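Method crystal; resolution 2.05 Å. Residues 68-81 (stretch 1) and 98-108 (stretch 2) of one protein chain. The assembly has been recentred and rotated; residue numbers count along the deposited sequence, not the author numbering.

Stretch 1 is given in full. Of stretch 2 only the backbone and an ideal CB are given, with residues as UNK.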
# COMPACT_ATOMS: atom_id res chain seq x y z
N THR A 68 -10.14 -5.75 -3.81
CA THR A 68 -8.96 -5.81 -2.96
C THR A 68 -8.64 -4.42 -2.35
O THR A 68 -8.36 -4.33 -1.16
CB THR A 68 -7.74 -6.41 -3.69
OG1 THR A 68 -8.10 -7.62 -4.35
CG2 THR A 68 -6.63 -6.72 -2.71
N GLN A 69 -8.71 -3.34 -3.14
CA GLN A 69 -8.30 -2.02 -2.64
C GLN A 69 -9.23 -1.52 -1.50
O GLN A 69 -8.76 -1.24 -0.39
CB GLN A 69 -8.12 -1.01 -3.78
CG GLN A 69 -6.89 -1.34 -4.63
CD GLN A 69 -6.42 -0.21 -5.50
OE1 GLN A 69 -6.69 0.96 -5.23
NE2 GLN A 69 -5.71 -0.57 -6.57
N PRO A 70 -10.55 -1.50 -1.73
CA PRO A 70 -11.43 -1.19 -0.58
C PRO A 70 -11.41 -2.23 0.56
O PRO A 70 -11.56 -1.85 1.71
CB PRO A 70 -12.81 -1.03 -1.21
CG PRO A 70 -12.68 -1.41 -2.72
CD PRO A 70 -11.26 -1.61 -3.03
N VAL A 71 -11.20 -3.50 0.26
CA VAL A 71 -11.04 -4.50 1.29
C VAL A 71 -9.83 -4.22 2.19
O VAL A 71 -9.91 -4.38 3.42
CB VAL A 71 -10.97 -5.94 0.70
CG1 VAL A 71 -10.36 -6.89 1.73
CG2 VAL A 71 -12.38 -6.42 0.24
N MET A 72 -8.71 -3.83 1.59
CA MET A 72 -7.50 -3.62 2.37
C MET A 72 -7.53 -2.32 3.18
O MET A 72 -6.92 -2.24 4.25
CB MET A 72 -6.23 -3.71 1.53
CG MET A 72 -5.77 -5.09 1.20
SD MET A 72 -5.59 -6.17 2.62
CE MET A 72 -4.33 -5.33 3.63
N LEU A 73 -8.22 -1.31 2.64
CA LEU A 73 -8.48 -0.07 3.36
C LEU A 73 -9.36 -0.38 4.58
O LEU A 73 -9.05 0.02 5.69
CB LEU A 73 -9.20 0.91 2.43
CG LEU A 73 -9.67 2.22 3.02
CD1 LEU A 73 -8.61 3.31 2.91
CD2 LEU A 73 -10.94 2.68 2.32
N THR A 74 -10.44 -1.12 4.35
CA THR A 74 -11.39 -1.49 5.42
C THR A 74 -10.71 -2.31 6.52
O THR A 74 -10.83 -2.01 7.70
CB THR A 74 -12.55 -2.27 4.85
OG1 THR A 74 -13.21 -1.46 3.89
CG2 THR A 74 -13.53 -2.70 5.96
N ALA A 75 -9.98 -3.35 6.12
CA ALA A 75 -9.42 -4.31 7.07
C ALA A 75 -8.37 -3.66 7.94
O ALA A 75 -8.36 -3.83 9.18
CB ALA A 75 -8.84 -5.55 6.33
N ALA A 76 -7.48 -2.91 7.30
CA ALA A 76 -6.44 -2.18 8.02
C ALA A 76 -7.02 -1.06 8.85
O ALA A 76 -6.62 -0.90 10.00
CB ALA A 76 -5.34 -1.69 7.08
N TYR A 77 -8.01 -0.33 8.33
CA TYR A 77 -8.65 0.70 9.14
C TYR A 77 -9.44 0.13 10.33
O TYR A 77 -9.40 0.67 11.42
CB TYR A 77 -9.51 1.66 8.32
CG TYR A 77 -9.86 2.91 9.09
CD1 TYR A 77 -8.88 3.68 9.72
CD2 TYR A 77 -11.18 3.31 9.21
CE1 TYR A 77 -9.24 4.85 10.46
CE2 TYR A 77 -11.52 4.44 9.93
CZ TYR A 77 -10.57 5.19 10.56
OH TYR A 77 -10.99 6.32 11.24
N ALA A 78 -10.11 -0.99 10.12
CA ALA A 78 -10.77 -1.72 11.19
C ALA A 78 -9.80 -1.95 12.30
O ALA A 78 -10.14 -1.81 13.48
CB ALA A 78 -11.34 -3.08 10.67
N CYS A 79 -8.59 -2.33 11.94
CA CYS A 79 -7.57 -2.65 12.92
C CYS A 79 -7.13 -1.40 13.69
O CYS A 79 -6.85 -1.47 14.90
CB CYS A 79 -6.36 -3.31 12.27
SG CYS A 79 -6.59 -5.00 11.71
N TYR A 80 -7.12 -0.28 12.99
CA TYR A 80 -6.78 1.01 13.61
C TYR A 80 -7.85 1.42 14.60
O TYR A 80 -7.52 1.86 15.70
CB TYR A 80 -6.53 2.12 12.57
CG TYR A 80 -6.00 3.41 13.20
CD1 TYR A 80 -4.71 3.48 13.64
CD2 TYR A 80 -6.83 4.51 13.41
CE1 TYR A 80 -4.21 4.62 14.24
CE2 TYR A 80 -6.34 5.67 14.02
CZ TYR A 80 -5.03 5.70 14.44
OH TYR A 80 -4.50 6.81 15.04
N ARG A 81 -9.12 1.30 14.19
CA ARG A 81 -10.23 1.61 15.07
C ARG A 81 -10.23 0.68 16.32
O ARG A 81 -10.53 1.13 17.41
CB ARG A 81 -11.57 1.59 14.30
CG ARG A 81 -11.90 2.85 13.49
CD ARG A 81 -13.20 2.73 12.77
NE ARG A 81 -13.71 3.97 12.18
CZ ARG A 81 -14.73 4.02 11.32
NH1 ARG A 81 -15.30 2.90 10.90
NH2 ARG A 81 -15.17 5.16 10.82
N UNK A 98 1.39 2.09 -1.08
CA UNK A 98 0.53 2.27 -2.25
C UNK A 98 -0.90 2.48 -1.77
O UNK A 98 -1.23 3.57 -1.26
CB UNK A 98 0.62 1.07 -3.20
N UNK A 99 -1.78 1.48 -1.91
CA UNK A 99 -3.15 1.61 -1.37
C UNK A 99 -3.15 2.02 0.10
O UNK A 99 -3.95 2.82 0.51
CB UNK A 99 -3.91 0.29 -1.53
N UNK A 100 -2.22 1.49 0.87
CA UNK A 100 -2.12 1.78 2.28
C UNK A 100 -1.90 3.24 2.65
O UNK A 100 -2.14 3.63 3.82
CB UNK A 100 -0.98 0.95 2.87
N UNK A 101 -1.46 4.04 1.68
CA UNK A 101 -1.28 5.48 1.92
C UNK A 101 -2.64 6.13 2.18
O UNK A 101 -2.76 7.11 2.93
CB UNK A 101 -0.59 6.15 0.73
N UNK A 102 -3.65 5.60 1.53
CA UNK A 102 -5.02 6.05 1.74
C UNK A 102 -5.48 5.79 3.16
O UNK A 102 -6.07 6.64 3.77
CB UNK A 102 -5.96 5.36 0.75
N UNK A 103 -5.20 4.61 3.66
CA UNK A 103 -5.58 4.21 5.03
C UNK A 103 -4.87 5.13 6.08
O UNK A 103 -5.44 5.56 7.08
CB UNK A 103 -5.21 2.74 5.27
N UNK A 104 -3.59 5.40 5.82
CA UNK A 104 -2.82 6.30 6.62
C UNK A 104 -3.48 7.67 6.64
O UNK A 104 -3.61 8.26 7.71
CB UNK A 104 -1.38 6.39 6.10
N UNK A 105 -3.91 8.18 5.48
CA UNK A 105 -4.59 9.50 5.42
C UNK A 105 -5.90 9.52 6.20
O UNK A 105 -6.29 10.57 6.79
CB UNK A 105 -4.87 9.88 3.97
N UNK A 106 -6.57 8.37 6.21
CA UNK A 106 -7.80 8.23 6.99
C UNK A 106 -7.50 8.24 8.47
O UNK A 106 -8.12 8.99 9.19
CB UNK A 106 -8.54 6.94 6.61
N UNK A 107 -6.56 7.41 8.90
CA UNK A 107 -6.12 7.41 10.30
C UNK A 107 -5.68 8.81 10.75
O UNK A 107 -5.95 9.21 11.87
CB UNK A 107 -4.97 6.42 10.49
N UNK A 108 -5.02 9.56 9.85
CA UNK A 108 -4.52 10.94 10.14
C UNK A 108 -5.60 12.00 10.05
O UNK A 108 -5.35 13.18 10.25
CB UNK A 108 -3.39 11.31 9.17

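The two helices run in the same general direction, their N-to-C vectors 40° apart and their axes 9.1 Å apart at closest approach.

Position 98 has phi/psi of 62/-106, an unusual pair for a residue with a CB and one that glycine would tolerate easily. No atom of stretch 1 lies within 5.5 Å of its ideal CB, so stretch 1 sets little limit. The residue is Ser-98, its OG hydrogen-bonded elsewhere in the structure.

At position 99 CA-to-CB points toward stretch 1, and the ideal CB is 4.6 Å from Gln-69 CG. The space beyond it is lined by Gln-69, the CB of Met-72 and the start of Leu-73, so a medium or long apolar chain such as leucine, isoleucine or methionine would suit. Leu-99 fills it in the t rotamer: CD1 lies 3.6 Å from Gln-69 O and 3.9 Å from Met-72 CB.

Positions 100 and 101 meet nothing of stretch 1, which leaves the choice wide; they are Gly-100 and Glu-101.

Position 102 points toward stretch 1, its ideal CB 4.0 Å from Leu-73 CD1. Many side chains could offer a CB here and then turn elsewhere. Tyr-102 does so: its CB packs against Leu-73 CD1 at 4.0 Å, while the end of the side chain leads away.

The backbones come closest at position 103, where the CA of 103 lies 5.4 Å from the CA of Leu-73. CB points sideways, 4.2 Å from Leu-73 CD1 and 4.8 Å from Ala-76 CB, which favours a small or beta-branched residue: alanine, serine, threonine or valine. Thr-103 places CG2 3.9 Å from Ala-76 CB, and OG1 donates to a water at 2.5 Å, which in turn donates to Met-72 O at 2.8 Å.

Position 104 points away and 105 is out of reach; they hold Ala-104 and Leu-105.

Position 106 points toward stretch 1, its ideal CB 4.4 Å from Tyr-77 CE1 and 5.2 Å from Leu-73 CD1. A compact aliphatic residue would suit this aromatic surface. Val-106 lays CG1 over a face of the Tyr-77 ring, 3.6 Å from its centroid, in a CH-pi contact. With Leu-99, Tyr-102 and Thr-103 it also forms the hole that receives Leu-73.

At position 107 the ideal CB is already 3.9 Å from Tyr-80 CE2, so a small residue fits naturally. Ala-107 sets its CB over a face of the Tyr-80 ring, 3.8 Å from the centroid.

Position 108 points away; it is Ala-108.

Stretch 2 (98-108) SLGEYTALVAA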
# COMPACT_ATOMS: atom_id res chain seq x y z
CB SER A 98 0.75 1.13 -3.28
OG SER A 98 -0.15 1.25 -4.38
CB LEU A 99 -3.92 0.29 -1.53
CG LEU A 99 -5.38 0.21 -1.04
CD1 LEU A 99 -5.44 -0.09 0.48
CD2 LEU A 99 -6.16 1.46 -1.37
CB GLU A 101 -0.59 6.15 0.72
CG GLU A 101 -0.35 7.65 0.90
CD GLU A 101 0.81 8.17 0.05
OE1 GLU A 101 1.89 7.57 0.12
OE2 GLU A 101 0.63 9.20 -0.64
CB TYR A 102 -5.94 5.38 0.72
CG TYR A 102 -5.73 5.92 -0.69
CD1 TYR A 102 -6.60 6.87 -1.22
CD2 TYR A 102 -4.63 5.59 -1.42
CE1 TYR A 102 -6.42 7.39 -2.48
CE2 TYR A 102 -4.42 6.12 -2.71
CZ TYR A 102 -5.32 7.03 -3.23
OH TYR A 102 -5.16 7.55 -4.51
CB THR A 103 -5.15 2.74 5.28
OG1 THR A 103 -5.40 1.93 4.13
CG2 THR A 103 -5.89 2.15 6.45
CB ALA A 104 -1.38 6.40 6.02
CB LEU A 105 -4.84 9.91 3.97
CG LEU A 105 -3.58 10.45 3.27
CD1 LEU A 105 -3.85 10.63 1.78
CD2 LEU A 105 -3.06 11.78 3.88
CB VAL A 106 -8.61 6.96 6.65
CG1 VAL A 106 -9.82 6.84 7.63
CG2 VAL A 106 -9.07 7.00 5.18
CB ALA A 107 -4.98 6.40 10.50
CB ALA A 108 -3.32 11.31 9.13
O HOH W 1 -4.75 -0.49 4.23
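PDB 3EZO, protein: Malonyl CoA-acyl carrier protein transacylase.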